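PDB 3VW5: cellobiose 2-epimerase from Ruminococcus albus, which catalyses the reversible epimerisation of cellobiose at C2 of its reducing-end glucose, giving 4-O-beta-D-glucosyl-D-mannose without prior modification of the sugar. Local coordinates for residues A[92-97]-A[102-107]; A[108-113]-A[166-171]; A[79-84]-A[128-133]. The protein carries 2 engineered substitutions. All coordinates share one frame; numbering follows the deposited sequence.

Contact 1 of 3, residues A[92-97]-A[102-107]; sequences VYWMMD and PADTMK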
loop_
_atom_site.group_PDB
_atom_site.type_symbol
_atom_site.label_atom_id
_atom_site.label_comp_id
_atom_site.label_asym_id
_atom_site.label_seq_id
_atom_site.Cartn_x
_atom_site.Cartn_y
_atom_site.Cartn_z
ATOM N N VAL A 92 0.936 3.569 16.739
ATOM C CA VAL A 92 -0.465 3.214 16.648
ATOM C C VAL A 92 -0.615 1.728 16.953
ATOM O O VAL A 92 0.313 0.957 16.727
ATOM C CB VAL A 92 -1.024 3.518 15.241
ATOM C CG1 VAL A 92 -0.827 4.978 14.907
ATOM C CG2 VAL A 92 -0.331 2.660 14.193
ATOM N N TYR A 93 -1.773 1.324 17.469
ATOM C CA TYR A 93 -2.015 -0.092 17.756
ATOM C C TYR A 93 -2.233 -0.898 16.475
ATOM O O TYR A 93 -2.236 -0.350 15.377
ATOM C CB TYR A 93 -3.209 -0.263 18.698
ATOM C CG TYR A 93 -3.139 0.598 19.934
ATOM C CD1 TYR A 93 -2.190 0.349 20.927
ATOM C CD2 TYR A 93 -4.020 1.661 20.114
ATOM C CE1 TYR A 93 -2.122 1.147 22.064
ATOM C CE2 TYR A 93 -3.961 2.461 21.241
ATOM C CZ TYR A 93 -3.008 2.207 22.213
ATOM O OH TYR A 93 -2.954 3.005 23.335
ATOM N N TRP A 94 -2.415 -2.204 16.622
ATOM C CA TRP A 94 -2.604 -3.079 15.469
ATOM C C TRP A 94 -4.098 -3.307 15.150
ATOM O O TRP A 94 -4.520 -3.269 13.998
ATOM C CB TRP A 94 -1.860 -4.417 15.682
ATOM C CG TRP A 94 -1.972 -5.344 14.510
ATOM C CD1 TRP A 94 -2.776 -6.444 14.408
ATOM C CD2 TRP A 94 -1.285 -5.234 13.262
ATOM N NE1 TRP A 94 -2.631 -7.026 13.174
ATOM C CE2 TRP A 94 -1.721 -6.307 12.451
ATOM C CE3 TRP A 94 -0.342 -4.340 12.749
ATOM C CZ2 TRP A 94 -1.243 -6.508 11.160
ATOM C CZ3 TRP A 94 0.130 -4.542 11.466
ATOM C CH2 TRP A 94 -0.320 -5.619 10.686
ATOM N N MET A 95 -4.888 -3.520 16.192
ATOM C CA MET A 95 -6.260 -3.952 16.047
ATOM C C MET A 95 -7.125 -3.352 17.131
ATOM O O MET A 95 -6.791 -3.431 18.311
ATOM C CB MET A 95 -6.322 -5.461 16.201
ATOM C CG MET A 95 -7.570 -6.059 15.596
ATOM S SD MET A 95 -7.297 -6.243 13.836
ATOM C CE MET A 95 -8.966 -6.011 13.289
ATOM N N MET A 96 -8.252 -2.773 16.736
ATOM C CA MET A 96 -9.237 -2.303 17.704
ATOM C C MET A 96 -10.395 -3.288 17.674
ATOM O O MET A 96 -10.484 -4.090 16.753
ATOM C CB MET A 96 -9.720 -0.900 17.320
ATOM C CG MET A 96 -8.603 0.038 16.860
ATOM S SD MET A 96 -7.231 0.245 18.042
ATOM C CE MET A 96 -8.116 0.904 19.469
ATOM N N ASP A 97 -11.269 -3.261 18.672
ATOM C CA ASP A 97 -12.536 -3.983 18.556
ATOM C C ASP A 97 -13.545 -3.061 17.851
ATOM O O ASP A 97 -13.195 -1.934 17.490
ATOM C CB ASP A 97 -13.039 -4.485 19.917
ATOM C CG ASP A 97 -13.402 -3.350 20.880
ATOM O OD1 ASP A 97 -13.687 -2.209 20.436
ATOM O OD2 ASP A 97 -13.408 -3.607 22.103
ATOM N N PRO A 102 -8.627 -0.948 22.242
ATOM C CA PRO A 102 -7.440 -1.675 21.773
ATOM C C PRO A 102 -7.577 -3.185 21.952
ATOM O O PRO A 102 -7.727 -3.650 23.081
ATOM C CB PRO A 102 -6.327 -1.113 22.662
ATOM C CG PRO A 102 -6.799 0.299 22.967
ATOM C CD PRO A 102 -8.283 0.140 23.175
ATOM N N ALA A 103 -7.542 -3.928 20.847
ATOM C CA ALA A 103 -7.667 -5.382 20.877
ATOM C C ALA A 103 -6.306 -6.084 20.712
ATOM O O ALA A 103 -6.078 -7.165 21.272
ATOM C CB ALA A 103 -8.646 -5.842 19.808
ATOM N N ASP A 104 -5.416 -5.467 19.939
ATOM C CA ASP A 104 -4.028 -5.904 19.823
ATOM C C ASP A 104 -3.137 -4.669 19.815
ATOM O O ASP A 104 -3.200 -3.856 18.883
ATOM C CB ASP A 104 -3.813 -6.702 18.537
ATOM C CG ASP A 104 -2.414 -7.320 18.447
ATOM O OD1 ASP A 104 -1.480 -6.848 19.138
ATOM O OD2 ASP A 104 -2.246 -8.288 17.668
ATOM N N THR A 105 -2.292 -4.541 20.835
ATOM C CA THR A 105 -1.523 -3.318 21.045
ATOM C C THR A 105 -0.090 -3.388 20.545
ATOM O O THR A 105 0.704 -2.495 20.822
ATOM C CB THR A 105 -1.501 -2.931 22.522
ATOM O OG1 THR A 105 -1.099 -4.065 23.297
ATOM C CG2 THR A 105 -2.889 -2.472 22.968
ATOM N N MET A 106 0.228 -4.461 19.824
ATOM C CA MET A 106 1.517 -4.657 19.164
ATOM C C MET A 106 1.862 -3.465 18.255
ATOM O O MET A 106 1.003 -2.950 17.522
ATOM C CB MET A 106 1.446 -5.965 18.354
ATOM C CG MET A 106 2.600 -6.238 17.388
ATOM S SD MET A 106 2.236 -5.775 15.682
ATOM C CE MET A 106 1.780 -7.352 14.946
ATOM N N LYS A 107 3.112 -3.018 18.305
ATOM C CA LYS A 107 3.557 -1.900 17.470
ATOM C C LYS A 107 4.306 -2.423 16.263
ATOM O O LYS A 107 5.203 -3.253 16.392
ATOM C CB LYS A 107 4.465 -0.948 18.257
ATOM C CG LYS A 107 3.844 -0.376 19.517
ATOM C CD LYS A 107 2.720 0.600 19.192
ATOM C CE LYS A 107 1.992 1.081 20.454
ATOM N NZ LYS A 107 2.799 2.055 21.249
HETATM O O HOH W 1 0.940 -1.250 15.238
#

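Contact 2 of 3, residues A[108-113]-A[166-171]; sequences HTYNIA and EALSEN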
loop_
_atom_site.group_PDB
_atom_site.type_symbol
_atom_site.label_atom_id
_atom_site.label_comp_id
_atom_site.label_asym_id
_atom_site.label_seq_id
_atom_site.Cartn_x
_atom_site.Cartn_y
_atom_site.Cartn_z
ATOM N N HIS A 108 3.940 -1.935 15.086
ATOM C CA HIS A 108 4.591 -2.364 13.860
ATOM C C HIS A 108 4.996 -1.188 12.972
ATOM O O HIS A 108 4.163 -0.394 12.525
ATOM C CB HIS A 108 3.700 -3.338 13.084
ATOM C CG HIS A 108 4.469 -4.374 12.328
ATOM N ND1 HIS A 108 5.358 -4.053 11.314
ATOM C CD2 HIS A 108 4.502 -5.726 12.444
ATOM C CE1 HIS A 108 5.894 -5.162 10.838
ATOM N NE2 HIS A 108 5.391 -6.193 11.503
ATOM N N THR A 109 6.295 -1.084 12.729
ATOM C CA THR A 109 6.835 -0.058 11.858
ATOM C C THR A 109 5.986 0.148 10.598
ATOM O O THR A 109 5.692 1.273 10.192
ATOM C CB THR A 109 8.254 -0.427 11.457
ATOM O OG1 THR A 109 9.046 -0.490 12.638
ATOM C CG2 THR A 109 8.852 0.601 10.528
ATOM N N TYR A 110 5.604 -0.956 9.981
ATOM C CA TYR A 110 4.831 -0.944 8.749
ATOM C C TYR A 110 3.458 -0.284 8.946
ATOM O O TYR A 110 3.009 0.519 8.118
ATOM C CB TYR A 110 4.708 -2.392 8.300
ATOM C CG TYR A 110 3.828 -2.652 7.133
ATOM C CD1 TYR A 110 4.358 -2.714 5.862
ATOM C CD2 TYR A 110 2.467 -2.895 7.301
ATOM C CE1 TYR A 110 3.560 -2.982 4.770
ATOM C CE2 TYR A 110 1.648 -3.160 6.215
ATOM C CZ TYR A 110 2.203 -3.206 4.945
ATOM O OH TYR A 110 1.419 -3.486 3.844
ATOM N N ASN A 111 2.806 -0.618 10.054
ATOM C CA ASN A 111 1.507 -0.055 10.397
ATOM C C ASN A 111 1.627 1.431 10.697
ATOM O O ASN A 111 0.858 2.234 10.160
ATOM C CB ASN A 111 0.910 -0.804 11.590
ATOM C CG ASN A 111 -0.526 -0.402 11.888
ATOM O OD1 ASN A 111 -1.276 -0.010 10.995
ATOM N ND2 ASN A 111 -0.914 -0.507 13.155
ATOM N N ILE A 112 2.601 1.805 11.534
ATOM C CA ILE A 112 2.847 3.223 11.844
ATOM C C ILE A 112 3.184 4.076 10.615
ATOM O O ILE A 112 2.768 5.237 10.526
ATOM C CB ILE A 112 3.961 3.417 12.881
ATOM C CG1 ILE A 112 3.668 2.604 14.148
ATOM C CG2 ILE A 112 4.122 4.901 13.186
ATOM C CD1 ILE A 112 4.910 2.203 14.940
ATOM N N ALA A 113 3.949 3.519 9.680
ATOM C CA ALA A 113 4.275 4.238 8.462
ATOM C C ALA A 113 2.981 4.602 7.734
ATOM O O ALA A 113 2.847 5.690 7.190
ATOM C CB ALA A 113 5.182 3.402 7.561
ATOM N N GLU A 166 5.736 -11.857 12.889
ATOM C CA GLU A 166 4.558 -12.463 12.275
ATOM C C GLU A 166 3.788 -11.320 11.648
ATOM O O GLU A 166 3.997 -10.166 12.025
ATOM C CB GLU A 166 3.682 -13.101 13.359
ATOM C CG GLU A 166 3.820 -14.613 13.510
ATOM C CD GLU A 166 3.456 -15.111 14.913
ATOM O OE1 GLU A 166 2.396 -14.690 15.460
ATOM O OE2 GLU A 166 4.240 -15.927 15.472
ATOM N N ALA A 167 2.904 -11.612 10.704
ATOM C CA ALA A 167 2.054 -10.560 10.121
ATOM C C ALA A 167 2.622 -9.980 8.832
ATOM O O ALA A 167 1.869 -9.589 7.933
ATOM C CB ALA A 167 1.778 -9.427 11.123
ATOM N N LEU A 168 3.947 -9.898 8.754
ATOM C CA LEU A 168 4.615 -9.635 7.483
ATOM C C LEU A 168 5.282 -10.905 6.924
ATOM O O LEU A 168 5.637 -10.953 5.741
ATOM C CB LEU A 168 5.633 -8.489 7.608
ATOM C CG LEU A 168 5.090 -7.053 7.723
ATOM C CD1 LEU A 168 6.139 -6.036 7.224
ATOM C CD2 LEU A 168 3.750 -6.869 6.999
ATOM N N SER A 169 5.430 -11.927 7.768
ATOM C CA SER A 169 6.015 -13.188 7.327
ATOM C C SER A 169 5.087 -13.905 6.347
ATOM O O SER A 169 3.871 -13.688 6.362
ATOM C CB SER A 169 6.351 -14.094 8.517
ATOM O OG SER A 169 5.487 -15.230 8.568
ATOM N N GLU A 170 5.668 -14.765 5.507
ATOM C CA GLU A 170 4.929 -15.403 4.417
ATOM C C GLU A 170 4.767 -16.897 4.624
ATOM O O GLU A 170 3.634 -17.405 4.621
ATOM C CB GLU A 170 5.608 -15.143 3.074
ATOM C CG GLU A 170 4.774 -14.299 2.123
ATOM C CD GLU A 170 4.353 -15.068 0.882
ATOM O OE1 GLU A 170 5.078 -16.030 0.490
ATOM O OE2 GLU A 170 3.283 -14.728 0.309
ATOM N N ASN A 171 5.885 -17.607 4.790
ATOM C CA ASN A 171 5.797 -19.025 5.153
ATOM C C ASN A 171 5.869 -19.188 6.669
ATOM O O ASN A 171 5.004 -18.683 7.404
ATOM C CB ASN A 171 6.883 -19.864 4.465
ATOM C CG ASN A 171 6.672 -19.967 2.960
ATOM O OD1 ASN A 171 5.557 -19.773 2.454
ATOM N ND2 ASN A 171 7.746 -20.273 2.234
#

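Contact 3 of 3, residues A[79-84]-A[128-133]; sequences FIKNNC and DKEALA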
loop_
_atom_site.group_PDB
_atom_site.type_symbol
_atom_site.label_atom_id
_atom_site.label_comp_id
_atom_site.label_asym_id
_atom_site.label_seq_id
_atom_site.Cartn_x
_atom_site.Cartn_y
_atom_site.Cartn_z
ATOM N N PHE A 79 -11.599 8.468 13.933
ATOM C CA PHE A 79 -11.452 7.155 14.526
ATOM C C PHE A 79 -9.983 6.886 14.879
ATOM O O PHE A 79 -9.690 6.373 15.962
ATOM C CB PHE A 79 -12.013 6.072 13.599
ATOM C CG PHE A 79 -12.044 4.716 14.217
ATOM C CD1 PHE A 79 -13.024 4.391 15.153
ATOM C CD2 PHE A 79 -11.088 3.759 13.876
ATOM C CE1 PHE A 79 -13.055 3.132 15.740
ATOM C CE2 PHE A 79 -11.110 2.506 14.454
ATOM C CZ PHE A 79 -12.098 2.187 15.391
ATOM N N ILE A 80 -9.071 7.254 13.978
ATOM C CA ILE A 80 -7.647 6.993 14.185
ATOM C C ILE A 80 -7.084 7.836 15.332
ATOM O O ILE A 80 -6.526 7.307 16.307
ATOM C CB ILE A 80 -6.835 7.251 12.894
ATOM C CG1 ILE A 80 -7.145 6.183 11.848
ATOM C CG2 ILE A 80 -5.337 7.294 13.179
ATOM C CD1 ILE A 80 -6.634 6.528 10.470
ATOM N N LYS A 81 -7.254 9.150 15.212
ATOM C CA LYS A 81 -6.831 10.089 16.244
ATOM C C LYS A 81 -7.346 9.729 17.638
ATOM O O LYS A 81 -6.586 9.714 18.599
ATOM C CB LYS A 81 -7.269 11.504 15.860
ATOM C CG LYS A 81 -6.903 12.579 16.865
ATOM C CD LYS A 81 -7.346 13.942 16.371
ATOM C CE LYS A 81 -8.851 14.114 16.498
ATOM N NZ LYS A 81 -9.280 15.427 15.932
ATOM N N ASN A 82 -8.627 9.415 17.748
ATOM C CA ASN A 82 -9.231 9.207 19.065
ATOM C C ASN A 82 -9.096 7.806 19.650
ATOM O O ASN A 82 -9.362 7.606 20.829
ATOM C CB ASN A 82 -10.709 9.638 19.070
ATOM C CG ASN A 82 -10.907 11.071 18.571
ATOM O OD1 ASN A 82 -10.061 11.938 18.781
ATOM N ND2 ASN A 82 -12.017 11.312 17.889
ATOM N N ASN A 83 -8.698 6.826 18.849
ATOM C CA ASN A 83 -8.615 5.460 19.370
ATOM C C ASN A 83 -7.319 4.762 19.025
ATOM O O ASN A 83 -6.823 3.963 19.801
ATOM C CB ASN A 83 -9.783 4.584 18.883
ATOM C CG ASN A 83 -11.139 5.099 19.340
ATOM O OD1 ASN A 83 -11.873 5.701 18.557
ATOM N ND2 ASN A 83 -11.482 4.858 20.613
ATOM N N CYS A 84 -6.777 5.057 17.853
ATOM C CA CYS A 84 -5.783 4.169 17.263
ATOM C C CYS A 84 -4.354 4.544 17.611
ATOM O O CYS A 84 -3.425 3.770 17.389
ATOM C CB CYS A 84 -5.984 4.096 15.744
ATOM S SG CYS A 84 -7.561 3.303 15.295
ATOM N N ASP A 128 -6.373 20.336 7.926
ATOM C CA ASP A 128 -6.300 20.399 9.378
ATOM C C ASP A 128 -4.852 20.223 9.844
ATOM O O ASP A 128 -4.235 19.178 9.623
ATOM C CB ASP A 128 -7.178 19.284 9.954
ATOM C CG ASP A 128 -7.253 19.316 11.456
ATOM O OD1 ASP A 128 -8.175 18.677 12.025
ATOM O OD2 ASP A 128 -6.397 19.996 12.068
ATOM N N LYS A 129 -4.313 21.248 10.490
ATOM C CA LYS A 129 -2.910 21.245 10.897
ATOM C C LYS A 129 -2.620 20.279 12.050
ATOM O O LYS A 129 -1.465 20.008 12.367
ATOM C CB LYS A 129 -2.458 22.662 11.263
ATOM C CG LYS A 129 -1.453 23.262 10.282
ATOM C CD LYS A 129 -1.716 24.741 10.043
ATOM C CE LYS A 129 -2.006 25.488 11.357
ATOM N NZ LYS A 129 -2.733 26.796 11.125
ATOM N N GLU A 130 -3.666 19.772 12.677
ATOM C CA GLU A 130 -3.506 18.844 13.778
ATOM C C GLU A 130 -3.197 17.453 13.218
ATOM O O GLU A 130 -2.508 16.648 13.854
ATOM C CB GLU A 130 -4.778 18.838 14.623
ATOM C CG GLU A 130 -4.855 17.764 15.682
ATOM C CD GLU A 130 -6.227 17.717 16.359
ATOM O OE1 GLU A 130 -7.272 17.672 15.648
ATOM O OE2 GLU A 130 -6.270 17.738 17.611
ATOM N N ALA A 131 -3.702 17.188 12.013
ATOM C CA ALA A 131 -3.376 15.971 11.286
ATOM C C ALA A 131 -1.881 15.921 10.924
ATOM O O ALA A 131 -1.248 14.860 10.996
ATOM C CB ALA A 131 -4.245 15.842 10.029
ATOM N N LEU A 132 -1.319 17.064 10.536
ATOM C CA LEU A 132 0.118 17.167 10.246
ATOM C C LEU A 132 0.980 16.987 11.508
ATOM O O LEU A 132 2.004 16.301 11.492
ATOM C CB LEU A 132 0.434 18.508 9.583
ATOM C CG LEU A 132 1.910 18.707 9.248
ATOM C CD1 LEU A 132 2.319 17.824 8.089
ATOM C CD2 LEU A 132 2.190 20.147 8.910
ATOM N N ALA A 133 0.562 17.615 12.598
ATOM C CA ALA A 133 1.192 17.376 13.883
ATOM C C ALA A 133 1.226 15.853 14.234
ATOM O O ALA A 133 2.269 15.303 14.583
ATOM C CB ALA A 133 0.494 18.186 14.974
#

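Contact 1 of 3, residues A[92-97]-A[102-107]
The carbonyl oxygen of M95 is gripped by two successive amides of the facing strand, A103 N at 2.7 Å and D104 N at 2.9 Å, both arriving from the same face of the carbonyl plane. This double grip marks a classic beta bulge in the beta hairpin that joins strands 95-96 and 102-108. A second classic bulge mirrors it: D104 O accepts from W94 N at 2.9 Å and from M95 N at 3.2 Å. The two donors use that oxygen differently. W94 N approaches almost head-on (C=O...N angle 161°), whereas M95 N lies in the carbonyl plane on a lone pair (137°). The bulges lie on opposite strands, so the register is displaced by one at M95-D104 and recovered at the non-hydrogen-bonded pair M96-P102.

Side chains pack on both sides of this backbone ladder. W94 CG lies anti to its own N (chi1 -178°), which runs the indole alongside M106; M106 CE then rests over one indole face, 4.3 Å from the centroid of the W94 five-membered ring, with the sulfur oblique to the six-membered ring in a Met-aromatic contact. D104 projects beside the same indole, but its OD1 turns back to M106 N at 3.0 Å, an Asx turn that ties one carboxylate oxygen to the backbone. P102 CG meets two apolar groups: it lies over one face of the Y93 ring, 4.0 Å from Y93 CE2, and is 3.8 Å from M96 CE. T105 CG2 reaches the Y93 ring obliquely. The K107 chain passes V92 O with its CD, while its NZ makes a salt bridge to D86 and a hydrogen bond to G90 O. Where the strands part beyond the bulges, a single water donates to both V92 O and M106 O.

Contact 2 of 3, residues A[108-113]-A[166-171]
L168 leaves the loop 166-171 with its CB directed at the start of helix 109-126, where H108 and Y110 receive it. CG lies beside the backbone N of L168 (chi1 -74°), a setting that brings this branch point to 3.7 Å from H108 CE1 and 3.9 Å from H108 NE2. The two methyls then divide. CD1 touches both residues, 3.7 Å from H108 CE1 on an oblique approach and 4.0 Å from Y110 CD1. CD2 sits above the centre of the Y110 ring, 4.1 Å from the centroid and only 7° off the normal, a well-aimed CH-pi contact.

Polar bonds hold the imidazole that L168 meets. At the N-cap position, H108 ND1 accepts a weak in-plane bond from Y110 N at 3.4 Å, while NE2 is hydrogen-bonded to N165 OD1. Y110 in turn meets the ring of H184 nearly perpendicularly and touches I48 and R52. Helices 47-64, 109-126 and 179-196 thus converge around Y110, on whose face this leucine rests, as the N-terminal ends of inner helices do in an (alpha/alpha)6 barrel, probably on the side where this family receives its sugar.

Contact 3 of 3, residues A[79-84]-A[128-133]
K81 and E130 reach across from two helices and meet with their side chains at about a right angle. K81 sets out with CG anti to its backbone N (chi1 179°), stays extended through CG and CD, and bends once at chi3, 75°; this turn brings the ammonium to the carboxylate of E130. E130 also starts with CG anti to N and continues extended. The result is a salt bridge, K81 NZ to E130 OE1 at 3.0 Å, in which the ammonium comes from above the carboxylate plane, 46° out of it. K81 CD lies close to the same carboxylate, 3.8 Å from E130 OE1.

Both charged ends have further partners: K81 NZ also bridges to E78, and E130 OE1 receives a weak bond from the Y77 hydroxyl. D128, the N-cap of helix 129-145, accepts from E130 N through OD2 at 2.8 Å, a bond that belongs to the helix start and not to the salt bridge. D128 OD1 remains 5.2 Å from K81 NZ, so any attraction there would act only at longer range. The position of E130 in the first helical turn may also favour its negative charge.

Only 81 Å² is buried, as suits a surface link between segment 79-84 of helix 67-84 and the first turn of helix 129-145. Around it, I80 packs on helix 47-64, A131 on helix 109-126 and L132 on helix 179-196.

Overall arrangement
From the N terminus, helix 67-84 carries the first segment of contact 3, and the loop this opens closes only at 128-133. Contact 1 is nested wholly inside it: the chain runs into the hairpin, pairs 92-97 with 102-107, and passes straight into helix 109-126, where contact 2 opens. Contact 2 closes later, at 166-171, so it crosses contact 3. Contact 1 touches both others, through Y93 N to C84 O, a probable hydrogen bond, and through the packing of W94 on N111. Contacts 2 and 3 do not touch. Together they tie a surface helix pair, a hairpin and a buried inner-helix start into one sector of the barrel.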